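Local coordinates for Lmo0741 protein (Listeria monocytogenes, PDB 4R1H) that is a GntR-family winged helix-turn-helix protein that probably binds DNA as a dimer and regulates transcription, at residues K14-V17 against H18-T22; K34-V38 against R39-T43; L45-N48 against P49-Q53. One frame throughout, in Å; residues are numbered along the deposited sequence.

Contact 1: K14-V17 against H18-T22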
# COMPACT_ATOMS: atom_id res chain seq x y z
N LYS A 14 -3.18 7.65 13.54
CA LYS A 14 -3.32 7.96 12.12
C LYS A 14 -4.26 6.94 11.47
O LYS A 14 -4.94 7.26 10.52
CB LYS A 14 -1.97 7.92 11.42
CG LYS A 14 -1.10 9.12 11.72
CD LYS A 14 -1.60 10.38 11.01
CE LYS A 14 -0.42 11.35 10.78
NZ LYS A 14 -0.87 12.74 10.45
N GLN A 15 -4.26 5.70 11.96
CA GLN A 15 -5.20 4.71 11.46
C GLN A 15 -6.66 5.02 11.81
O GLN A 15 -7.60 4.75 11.01
CB GLN A 15 -4.86 3.32 11.94
CG GLN A 15 -3.53 2.88 11.38
CD GLN A 15 -3.12 1.53 11.89
OE1 GLN A 15 -3.70 0.53 11.48
NE2 GLN A 15 -2.09 1.49 12.76
N ILE A 16 -6.84 5.60 12.98
CA ILE A 16 -8.14 6.05 13.41
C ILE A 16 -8.55 7.24 12.56
O ILE A 16 -9.73 7.35 12.20
CB ILE A 16 -8.21 6.42 14.90
CG1 ILE A 16 -7.73 5.28 15.84
CG2 ILE A 16 -9.63 6.86 15.29
CD1 ILE A 16 -8.72 4.16 16.09
N VAL A 17 -7.62 8.18 12.31
CA VAL A 17 -7.95 9.26 11.40
C VAL A 17 -8.46 8.68 10.06
O VAL A 17 -9.48 9.14 9.52
CB VAL A 17 -6.77 10.18 11.20
CG1 VAL A 17 -7.02 11.18 10.11
CG2 VAL A 17 -6.52 10.92 12.51
N HIS A 18 -7.78 7.66 9.56
CA HIS A 18 -8.18 7.09 8.23
C HIS A 18 -9.52 6.42 8.28
O HIS A 18 -10.31 6.58 7.35
CB HIS A 18 -7.16 6.08 7.69
CG HIS A 18 -7.48 5.63 6.30
ND1 HIS A 18 -7.36 6.48 5.22
CD2 HIS A 18 -7.94 4.45 5.81
CE1 HIS A 18 -7.71 5.83 4.12
NE2 HIS A 18 -8.05 4.60 4.45
N TYR A 19 -9.82 5.71 9.36
CA TYR A 19 -11.09 5.09 9.59
C TYR A 19 -12.22 6.11 9.57
O TYR A 19 -13.20 5.93 8.88
CB TYR A 19 -11.09 4.37 10.93
CG TYR A 19 -12.44 3.89 11.38
CD1 TYR A 19 -12.93 2.63 11.00
CD2 TYR A 19 -13.24 4.69 12.20
CE1 TYR A 19 -14.16 2.21 11.41
CE2 TYR A 19 -14.50 4.28 12.61
CZ TYR A 19 -14.95 3.03 12.21
OH TYR A 19 -16.20 2.62 12.65
N ILE A 20 -12.03 7.23 10.27
CA ILE A 20 -13.02 8.32 10.28
C ILE A 20 -13.16 8.94 8.90
O ILE A 20 -14.27 9.20 8.45
CB ILE A 20 -12.67 9.39 11.33
CG1 ILE A 20 -12.84 8.74 12.71
CG2 ILE A 20 -13.48 10.65 11.13
CD1 ILE A 20 -12.08 9.40 13.83
N HIS A 21 -12.02 9.21 8.24
CA HIS A 21 -12.04 9.75 6.91
C HIS A 21 -12.89 8.86 6.03
O HIS A 21 -13.68 9.35 5.18
CB HIS A 21 -10.64 9.81 6.28
CG HIS A 21 -9.79 10.93 6.77
ND1 HIS A 21 -8.45 11.00 6.48
CD2 HIS A 21 -10.09 12.04 7.49
CE1 HIS A 21 -7.94 12.13 6.98
NE2 HIS A 21 -8.92 12.76 7.62
N THR A 22 -12.70 7.53 6.14
CA THR A 22 -13.52 6.57 5.36
C THR A 22 -15.03 6.71 5.58
O THR A 22 -15.84 6.72 4.60
CB THR A 22 -12.98 5.12 5.64
OG1 THR A 22 -11.64 5.11 5.07
CG2 THR A 22 -13.77 4.14 5.00
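Val17 and His21, one turn apart on helix 12-25, run alongside each other in the same direction. At its root, His21 CB lies 3.5 Å from Val17 O, the carbonyl that also accepts His21 N in a 2.8 Å hydrogen bond. With CG anti to the carbonyl carbon (chi1 -77°), the ring folds back toward the preceding turn. Its CG then sits 3.3 Å from Val17 O, which lies over one face near the rim, with ND1 and CD2 also near that oxygen. Farther out, Val17 CG1 covers the same face in a CH-pi contact inclined 27° from the ring normal; His21 CE1 lies 3.4 Å and His21 NE2 3.5 Å from this methyl. Helix 12-25 is the first helix of the winged helix-turn-helix domain, and its flanks pack against different helices. His21 also meets Leu59 of helix 49-61 and Leu85 and Ile89 of helix 79-103. Ile20 packs on Leu41 of helix 38-45 and on Leu59; its contact with Ile16 is less certain, because both side chains adopt two conformations. Thr22 OG1 donates to His18 O at 3.0 Å, while Thr22 N reaches that oxygen from the opposite face of its carbonyl plane.

Contact 2: K34-V38 against R39-T43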
# COMPACT_ATOMS: atom_id res chain seq x y z
N LYS A 34 -23.57 15.07 14.09
CA LYS A 34 -22.92 14.88 15.38
C LYS A 34 -22.11 13.57 15.37
O LYS A 34 -22.59 12.56 14.86
CB LYS A 34 -23.96 14.84 16.50
CG LYS A 34 -23.33 14.67 17.86
CD LYS A 34 -24.33 15.11 18.91
CE LYS A 34 -23.67 15.11 20.25
NZ LYS A 34 -24.73 15.25 21.28
N LEU A 35 -20.88 13.62 15.88
CA LEU A 35 -19.98 12.45 15.89
C LEU A 35 -20.09 11.76 17.24
O LEU A 35 -20.61 12.32 18.19
CB LEU A 35 -18.52 12.85 15.66
CG LEU A 35 -18.23 13.53 14.30
CD1 LEU A 35 -16.80 13.99 14.32
CD2 LEU A 35 -18.41 12.61 13.13
N LEU A 36 -19.58 10.55 17.31
CA LEU A 36 -19.47 9.86 18.57
C LEU A 36 -18.48 10.60 19.48
O LEU A 36 -17.50 11.19 19.02
CB LEU A 36 -18.98 8.43 18.33
CG LEU A 36 -19.87 7.46 17.57
CD1 LEU A 36 -19.16 6.12 17.50
CD2 LEU A 36 -21.21 7.30 18.24
N SER A 37 -18.76 10.58 20.78
CA SER A 37 -17.81 11.10 21.81
C SER A 37 -16.51 10.32 21.81
O SER A 37 -16.45 9.19 21.34
CB SER A 37 -18.43 10.94 23.21
OG SER A 37 -18.47 9.55 23.52
N VAL A 38 -15.47 10.91 22.38
CA VAL A 38 -14.19 10.20 22.51
C VAL A 38 -14.43 8.83 23.13
O VAL A 38 -13.93 7.80 22.66
CB VAL A 38 -13.19 11.03 23.37
CG1 VAL A 38 -12.01 10.17 23.81
CG2 VAL A 38 -12.75 12.30 22.63
N ARG A 39 -15.19 8.80 24.22
CA ARG A 39 -15.48 7.57 24.94
C ARG A 39 -16.22 6.49 24.13
O ARG A 39 -15.80 5.31 24.10
CB ARG A 39 -16.30 7.90 26.19
CG ARG A 39 -16.68 6.67 27.00
CD ARG A 39 -15.51 6.23 27.84
NE ARG A 39 -15.27 7.21 28.90
CZ ARG A 39 -14.29 7.14 29.80
NH1 ARG A 39 -13.42 6.13 29.78
NH2 ARG A 39 -14.18 8.09 30.73
N GLU A 40 -17.30 6.91 23.47
CA GLU A 40 -18.07 6.03 22.54
C GLU A 40 -17.19 5.44 21.47
O GLU A 40 -17.21 4.25 21.20
CB GLU A 40 -19.23 6.83 21.88
CG GLU A 40 -20.31 7.27 22.87
CD GLU A 40 -21.37 8.24 22.31
OE1 GLU A 40 -21.04 9.18 21.57
OE2 GLU A 40 -22.56 8.06 22.65
N LEU A 41 -16.38 6.27 20.84
CA LEU A 41 -15.56 5.75 19.77
C LEU A 41 -14.48 4.81 20.29
O LEU A 41 -14.16 3.82 19.62
CB LEU A 41 -14.92 6.88 18.93
CG LEU A 41 -14.30 6.41 17.64
CD1 LEU A 41 -15.38 5.71 16.81
CD2 LEU A 41 -13.67 7.57 16.84
N ALA A 42 -13.84 5.17 21.40
CA ALA A 42 -12.77 4.33 22.00
C ALA A 42 -13.28 2.91 22.27
O ALA A 42 -12.57 1.92 22.06
CB ALA A 42 -12.31 4.96 23.30
N THR A 43 -14.53 2.84 22.72
CA THR A 43 -15.19 1.55 23.03
C THR A 43 -15.45 0.78 21.77
O THR A 43 -15.06 -0.39 21.64
CB THR A 43 -16.54 1.80 23.70
OG1 THR A 43 -16.34 2.58 24.88
CG2 THR A 43 -17.27 0.50 24.03
O HOH W 1 -22.89 11.23 19.60
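Two first torsions bring Ser37 and Glu40 together: Ser37 OG stands between its backbone N and carbonyl carbon (chi1 69°), and Glu40 CG lies beside its own N (chi1 -67°), with the chain extended beyond it. The serine hydroxyl thereby meets the first turn of the helix and accepts Glu40 N at 2.9 Å, while the carboxylate runs back along the chain. There Glu40 OE1 takes Ser37 N at 2.8 Å through its anti lone pair, in a nearly straight bond of 168°. A weak bond from Ser37 OG to Glu40 OE1, 3.2 Å long, links the two side chains directly. The fit is close, since Glu40 CG comes within 3.0 Å of Ser37 OG. A water held by Leu35 O gives OE1 a further weak bond. Next to this cluster of hydrogen bonds, Leu36 CD1 and Leu41 CD1 touch at 3.9 Å, the two leucines set nearly perpendicular. Leu36 O is taken by the hydroxyl of Tyr56 on helix 49-61, and the backbone of Leu35 pairs with Lys73 in strand 72-75. The reciprocal bonds, each side chain serving the other residue's N-H, define a capping box, with Ser37 as N-cap of helix 38-45, the first helix of the helix-turn-helix unit.

Contact 3: L45-N48 against P49-Q53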
# COMPACT_ATOMS: atom_id res chain seq x y z
N LEU A 45 -14.09 1.05 18.82
CA LEU A 45 -12.84 0.57 18.18
C LEU A 45 -11.90 -0.21 19.13
O LEU A 45 -10.87 -0.71 18.66
CB LEU A 45 -12.07 1.70 17.53
CG LEU A 45 -12.87 2.45 16.49
CD1 LEU A 45 -12.07 3.62 15.94
CD2 LEU A 45 -13.34 1.51 15.38
N GLU A 46 -12.26 -0.28 20.40
CA GLU A 46 -11.43 -0.92 21.44
C GLU A 46 -10.01 -0.40 21.35
O GLU A 46 -9.07 -1.15 21.11
CB GLU A 46 -11.45 -2.45 21.28
CG GLU A 46 -12.82 -3.06 21.51
CD GLU A 46 -12.77 -4.57 21.72
OE1 GLU A 46 -13.55 -5.05 22.56
OE2 GLU A 46 -11.97 -5.26 21.04
N VAL A 47 -9.87 0.92 21.48
CA VAL A 47 -8.55 1.56 21.54
C VAL A 47 -8.56 2.49 22.73
O VAL A 47 -9.60 2.80 23.28
CB VAL A 47 -8.14 2.35 20.27
CG1 VAL A 47 -8.12 1.46 19.06
CG2 VAL A 47 -9.09 3.51 20.04
N ASN A 48 -7.36 2.90 23.13
CA ASN A 48 -7.19 3.86 24.17
C ASN A 48 -7.81 5.18 23.77
O ASN A 48 -7.48 5.66 22.68
CB ASN A 48 -5.69 4.04 24.42
CG ASN A 48 -5.41 4.80 25.70
OD1 ASN A 48 -6.19 5.65 26.12
ND2 ASN A 48 -4.29 4.49 26.33
N PRO A 49 -8.66 5.76 24.64
CA PRO A 49 -9.26 7.06 24.38
C PRO A 49 -8.25 8.17 24.05
O PRO A 49 -8.62 9.07 23.35
CB PRO A 49 -9.98 7.41 25.68
CG PRO A 49 -10.20 6.11 26.40
CD PRO A 49 -9.19 5.14 25.88
N THR A 50 -7.02 8.11 24.55
CA THR A 50 -6.06 9.18 24.26
C THR A 50 -5.71 9.13 22.80
O THR A 50 -5.24 10.12 22.23
CB THR A 50 -4.74 9.06 25.12
OG1 THR A 50 -4.09 7.82 24.85
CG2 THR A 50 -5.01 9.13 26.54
N THR A 51 -5.86 7.97 22.15
CA THR A 51 -5.60 7.84 20.76
C THR A 51 -6.74 8.48 19.94
O THR A 51 -6.55 9.11 18.88
CB THR A 51 -5.35 6.37 20.31
OG1 THR A 51 -6.58 5.67 20.17
CG2 THR A 51 -4.43 5.63 21.28
N ILE A 52 -7.92 8.32 20.44
CA ILE A 52 -9.07 8.95 19.78
C ILE A 52 -8.95 10.50 19.93
O ILE A 52 -9.21 11.25 19.03
CB ILE A 52 -10.38 8.56 20.44
CG1 ILE A 52 -10.56 7.03 20.44
CG2 ILE A 52 -11.53 9.28 19.77
CD1 ILE A 52 -10.70 6.43 19.09
N GLN A 53 -8.58 10.95 21.13
CA GLN A 53 -8.41 12.36 21.37
C GLN A 53 -7.44 12.89 20.38
O GLN A 53 -7.67 13.98 19.84
CB GLN A 53 -7.80 12.62 22.76
CG GLN A 53 -8.79 12.63 23.87
CD GLN A 53 -8.13 12.73 25.24
OE1 GLN A 53 -6.94 12.55 25.38
NE2 GLN A 53 -8.92 12.98 26.26
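The flat side-chain amide of Asn48 carries the backbone N and the hydroxyl of Thr50 on one and the same face. Thr50 N donates to Asn48 OD1 at 3.0 Å from well above the amide plane, although the N-H itself points almost straight at the oxygen (175°). Thr50 OG1 lies over the amide C=O bond, 3.4 Å from Asn48 CG. Beside the amide oxygen comes Pro49 N, which has no hydrogen to offer. This arrangement follows from Asn48 CG standing opposite the backbone N (chi1 -168°), which swings the amide over the start of the helix, where the residue serves as N-cap of helix 49-61. The main-chain carbonyl of Asn48 is a second flat group, and two donors of one residue grip it. Thr51 OG1 approaches in the carbonyl plane at 2.7 Å, and Thr51 N comes from above that plane at 2.9 Å. A position between its own backbone N and carbonyl carbon (chi1 79°) turns Thr51 OG1 to this carbonyl and sets it 3.3 Å from Val47 CG2. The same methyl also meets Ile52 CD1 at 3.5 Å, tighter than usual for two carbons. Leu45, Val47 and Ile52 all turn to Ile16 of helix 12-25, Ile52 also rests on Leu41 and Ala42, and Pro49 packs on Val38 and Ala42 of helix 38-45.

How the contacts relate
From the N terminus the three contacts follow in series, none enclosing or crossing another, and each is local, closing a helical turn or a cap. Contact 1 lies within helix 12-25; contact 2 begins helix 38-45; contact 3 begins helix 49-61, which in this family is probably the DNA-recognition helix. The turn joining the last two helices leaves helix 38-45 by a Schellman motif at Glu46, with a probable hydrogen bond between Ala42 O and Val47 N. Helix 12-25 packs against both later helices, and the ring of Tyr19 extends this packing to Leu45 at the end of helix 38-45. The example illustrates how capped helix starts combine with a shared apolar interior.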